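Local coordinates for protein cytochrome P450 268A2 Cyp268A2 (Mycobacterium marinum, PDB 6BLD) that is a cytochrome P450, a haem protein modelled here with protoporphyrin IX containing iron and (3E,5E)-6,10-dimethylundeca-3,5,9-trien-2-one bound, at residues E89-P92 / A93-E97; V79-S82 / G83-V86. One frame throughout, in Å; residues are numbered along the deposited sequence.

The two contacts illustrate how a chain can change course by short-range means: contact 2 (V79-S82 with G83-V86) turns it at the end of strand 80-81, and contact 1 (E89-P92 with A93-E97) starts helix 93-97 a few residues later. They lie in series, their centres 14 Å apart and on the same side of the chain's centre. Both lie near the bound trienone, and contact 2 also near the haem. The side chain of S82 comes within about 6 Å of the haem, whereas L96 stays about 13 Å from it. The side chains of V86 and V91 approach (3E,5E)-6,10-dimethylundeca-3,5,9-trien-2-one to about 6 Å and about 5 Å, one from each contact.

Contact 1: residues E89-P92 / A93-E97; sequences ENVP and AELLE
The start of helix 93-97 is the element here, with P92 in the N-cap position and V91 before it packing against the first turn. The backbone bond that closes this turn runs from L96 N to P92 O and is 3.1 Å long. Three apolar pairs surround it. L96 crosses V91 at a slant, its CD2 methyl meeting V91 CB at 3.8 Å, while its other methyl, CD1, rests 3.4 Å from V91 O. With CG anti to the carbonyl carbon (chi1 -70°), the L96 branch lies beside its own backbone N and against V91. V91 CG1 also lies 4.0 Å from L95 CB. L95 then runs alongside the proline ring, its CD1 touching P92 CG at 4.0 Å. Beyond the turn, L202 of helix 201-225 packs on both P92 and L95, and L205 adds to the cover of L95. Q209 of the same helix donates through NE2 to L95 O, and both L205 and Q209 are among the residues lining the pocket of (3E,5E)-6,10-dimethylundeca-3,5,9-trien-2-one. The short helix is thus joined to helix 201-225 by a polar bond as well as by apolar packing.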
loop_
_atom_site.group_PDB
_atom_site.type_symbol
_atom_site.label_atom_id
_atom_site.label_comp_id
_atom_site.label_asym_id
_atom_site.label_seq_id
_atom_site.Cartn_x
_atom_site.Cartn_y
_atom_site.Cartn_z
ATOM N N GLU A 89 13.782 0.630 -2.312
ATOM C CA GLU A 89 14.704 0.777 -3.426
ATOM C C GLU A 89 15.060 2.244 -3.639
ATOM O O GLU A 89 14.250 3.144 -3.401
ATOM C CB GLU A 89 14.086 0.195 -4.698
ATOM C CG GLU A 89 15.025 0.132 -5.885
ATOM C CD GLU A 89 14.371 -0.490 -7.099
ATOM O OE1 GLU A 89 13.492 -1.360 -6.919
ATOM O OE2 GLU A 89 14.731 -0.108 -8.232
ATOM N N ASN A 90 16.294 2.477 -4.084
ATOM C CA ASN A 90 16.737 3.824 -4.417
ATOM C C ASN A 90 16.040 4.295 -5.690
ATOM O O ASN A 90 16.147 3.651 -6.740
ATOM C CB ASN A 90 18.254 3.855 -4.587
ATOM C CG ASN A 90 18.989 3.862 -3.260
ATOM O OD1 ASN A 90 18.516 4.433 -2.278
ATOM N ND2 ASN A 90 20.153 3.221 -3.225
ATOM N N VAL A 91 15.334 5.417 -5.594
ATOM C CA VAL A 91 14.541 5.961 -6.695
ATOM C C VAL A 91 15.045 7.369 -6.996
ATOM O O VAL A 91 15.370 8.113 -6.060
ATOM C CB VAL A 91 13.043 5.955 -6.345
ATOM C CG1 VAL A 91 12.214 6.614 -7.439
ATOM C CG2 VAL A 91 12.565 4.531 -6.088
ATOM N N PRO A 92 15.152 7.767 -8.267
ATOM C CA PRO A 92 15.600 9.131 -8.584
ATOM C C PRO A 92 14.782 10.191 -7.855
ATOM O O PRO A 92 13.565 10.070 -7.701
ATOM C CB PRO A 92 15.409 9.216 -10.102
ATOM C CG PRO A 92 15.588 7.813 -10.569
ATOM C CD PRO A 92 15.031 6.932 -9.477
ATOM N N ALA A 93 15.475 11.244 -7.415
ATOM C CA ALA A 93 14.863 12.252 -6.553
ATOM C C ALA A 93 13.693 12.951 -7.237
ATOM O O ALA A 93 12.680 13.249 -6.594
ATOM C CB ALA A 93 15.912 13.274 -6.118
ATOM N N GLU A 94 13.814 13.227 -8.540
ATOM C CA GLU A 94 12.733 13.904 -9.250
ATOM C C GLU A 94 11.447 13.088 -9.207
ATOM O O GLU A 94 10.357 13.642 -9.023
ATOM C CB GLU A 94 13.143 14.184 -10.698
ATOM C CG GLU A 94 11.995 14.655 -11.585
ATOM C CD GLU A 94 12.418 15.717 -12.583
ATOM O OE1 GLU A 94 13.582 16.164 -12.523
ATOM O OE2 GLU A 94 11.586 16.108 -13.429
ATOM N N LEU A 95 11.555 11.766 -9.365
ATOM C CA LEU A 95 10.377 10.911 -9.266
ATOM C C LEU A 95 9.831 10.884 -7.843
ATOM O O LEU A 95 8.612 10.827 -7.639
ATOM C CB LEU A 95 10.714 9.497 -9.740
ATOM C CG LEU A 95 11.086 9.370 -11.217
ATOM C CD1 LEU A 95 11.663 7.994 -11.522
ATOM C CD2 LEU A 95 9.878 9.659 -12.094
ATOM N N LEU A 96 10.718 10.926 -6.846
ATOM C CA LEU A 96 10.271 10.959 -5.458
ATOM C C LEU A 96 9.600 12.287 -5.129
ATOM O O LEU A 96 8.515 12.317 -4.536
ATOM C CB LEU A 96 11.451 10.707 -4.520
ATOM C CG LEU A 96 12.034 9.292 -4.515
ATOM C CD1 LEU A 96 13.251 9.221 -3.604
ATOM C CD2 LEU A 96 10.982 8.274 -4.097
ATOM N N GLU A 97 10.228 13.400 -5.517
ATOM C CA GLU A 97 9.684 14.716 -5.198
ATOM C C GLU A 97 8.313 14.946 -5.823
ATOM O O GLU A 97 7.549 15.779 -5.324
ATOM C CB GLU A 97 10.656 15.808 -5.649
ATOM C CG GLU A 97 11.950 15.865 -4.845
ATOM C CD GLU A 97 13.161 16.189 -5.703
ATOM O OE1 GLU A 97 12.977 16.642 -6.852
ATOM O OE2 GLU A 97 14.299 15.989 -5.227
#

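Contact 2: residues V79-S82 / G83-V86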
loop_
_atom_site.group_PDB
_atom_site.type_symbol
_atom_site.label_atom_id
_atom_site.label_comp_id
_atom_site.label_asym_id
_atom_site.label_seq_id
_atom_site.Cartn_x
_atom_site.Cartn_y
_atom_site.Cartn_z
ATOM N N VAL A 79 13.371 9.334 16.148
ATOM C CA VAL A 79 14.646 8.699 15.843
ATOM C C VAL A 79 14.698 8.230 14.395
ATOM O O VAL A 79 15.664 8.495 13.680
ATOM C CB VAL A 79 14.906 7.530 16.820
ATOM C CG1 VAL A 79 16.010 6.625 16.291
ATOM C CG2 VAL A 79 15.253 8.058 18.205
ATOM N N PHE A 80 13.654 7.539 13.940
ATOM C CA PHE A 80 13.596 6.985 12.590
ATOM C C PHE A 80 12.764 7.925 11.722
ATOM O O PHE A 80 11.530 7.902 11.762
ATOM C CB PHE A 80 13.024 5.572 12.618
ATOM C CG PHE A 80 13.801 4.630 13.493
ATOM C CD1 PHE A 80 14.973 4.049 13.037
ATOM C CD2 PHE A 80 13.370 4.341 14.776
ATOM C CE1 PHE A 80 15.695 3.187 13.842
ATOM C CE2 PHE A 80 14.087 3.480 15.586
ATOM C CZ PHE A 80 15.251 2.903 15.119
ATOM N N LEU A 81 13.448 8.743 10.929
ATOM C CA LEU A 81 12.816 9.809 10.169
ATOM C C LEU A 81 12.278 9.306 8.836
ATOM O O LEU A 81 12.785 8.341 8.258
ATOM C CB LEU A 81 13.805 10.946 9.912
ATOM C CG LEU A 81 14.647 11.425 11.092
ATOM C CD1 LEU A 81 15.664 12.447 10.613
ATOM C CD2 LEU A 81 13.758 12.010 12.173
ATOM N N SER A 82 11.242 9.988 8.350
ATOM C CA SER A 82 10.702 9.759 7.019
ATOM C C SER A 82 11.119 10.831 6.021
ATOM O O SER A 82 10.949 10.632 4.814
ATOM C CB SER A 82 9.168 9.689 7.073
ATOM O OG SER A 82 8.728 8.522 7.745
ATOM N N GLY A 83 11.668 11.951 6.493
ATOM C CA GLY A 83 12.005 13.079 5.644
ATOM C C GLY A 83 13.200 12.883 4.738
ATOM O O GLY A 83 13.506 13.781 3.948
ATOM N N ASN A 84 13.889 11.746 4.826
ATOM C CA ASN A 84 15.001 11.432 3.939
ATOM C C ASN A 84 14.657 10.285 2.992
ATOM O O ASN A 84 15.546 9.578 2.514
ATOM C CB ASN A 84 16.255 11.099 4.746
ATOM C CG ASN A 84 16.639 12.203 5.710
ATOM O OD1 ASN A 84 16.613 12.017 6.926
ATOM N ND2 ASN A 84 16.998 13.363 5.171
ATOM N N GLY A 85 13.378 10.095 2.715
ATOM C CA GLY A 85 12.928 9.017 1.859
ATOM C C GLY A 85 12.364 7.855 2.654
ATOM O O GLY A 85 12.820 7.539 3.760
ATOM N N VAL A 86 11.347 7.204 2.084
ATOM C CA VAL A 86 10.672 6.089 2.737
ATOM C C VAL A 86 10.642 4.832 1.883
ATOM O O VAL A 86 10.177 3.792 2.354
ATOM C CB VAL A 86 9.238 6.473 3.162
ATOM C CG1 VAL A 86 9.270 7.606 4.170
ATOM C CG2 VAL A 86 8.401 6.848 1.946
HETATM O O HOH W 1 14.016 8.888 5.824
#
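Backbone hydrogen bonding between S82 and G85 closes a type I beta turn. G85 N donates to S82 O in a long, bent bond (3.3 Å, N-H...O angle 138°). A water supplements it: it donates to L81 O at 2.8 Å and to G85 O at 2.7 Å, and accepts a weak bond from N84 N, linking the strand end to the far side of the turn. Van der Waals contacts complete the local packing. V86 CG1 packs 3.6 Å from S82 CB and 3.5 Å from S82 O; a chi1 of -62° sets this methyl beside the V86 backbone N, on the side of S82. The L81 and N84 side chains run along each other in the same direction, with L81 CD1 3.8 Å from N84 OD1. Polar bonds from outside hold the entry to the turn, where the carboxylate of D106 takes S82 N on OD1 and G83 N on OD2. Strand 310-315 flanks the segment, with T314 pairing with L81 and R312 with V86 through backbone bonds. The arrangement is a water-bridged type I turn that ends an edge strand, 80-81, of the five-stranded mixed sheet of this P450, close to the haem.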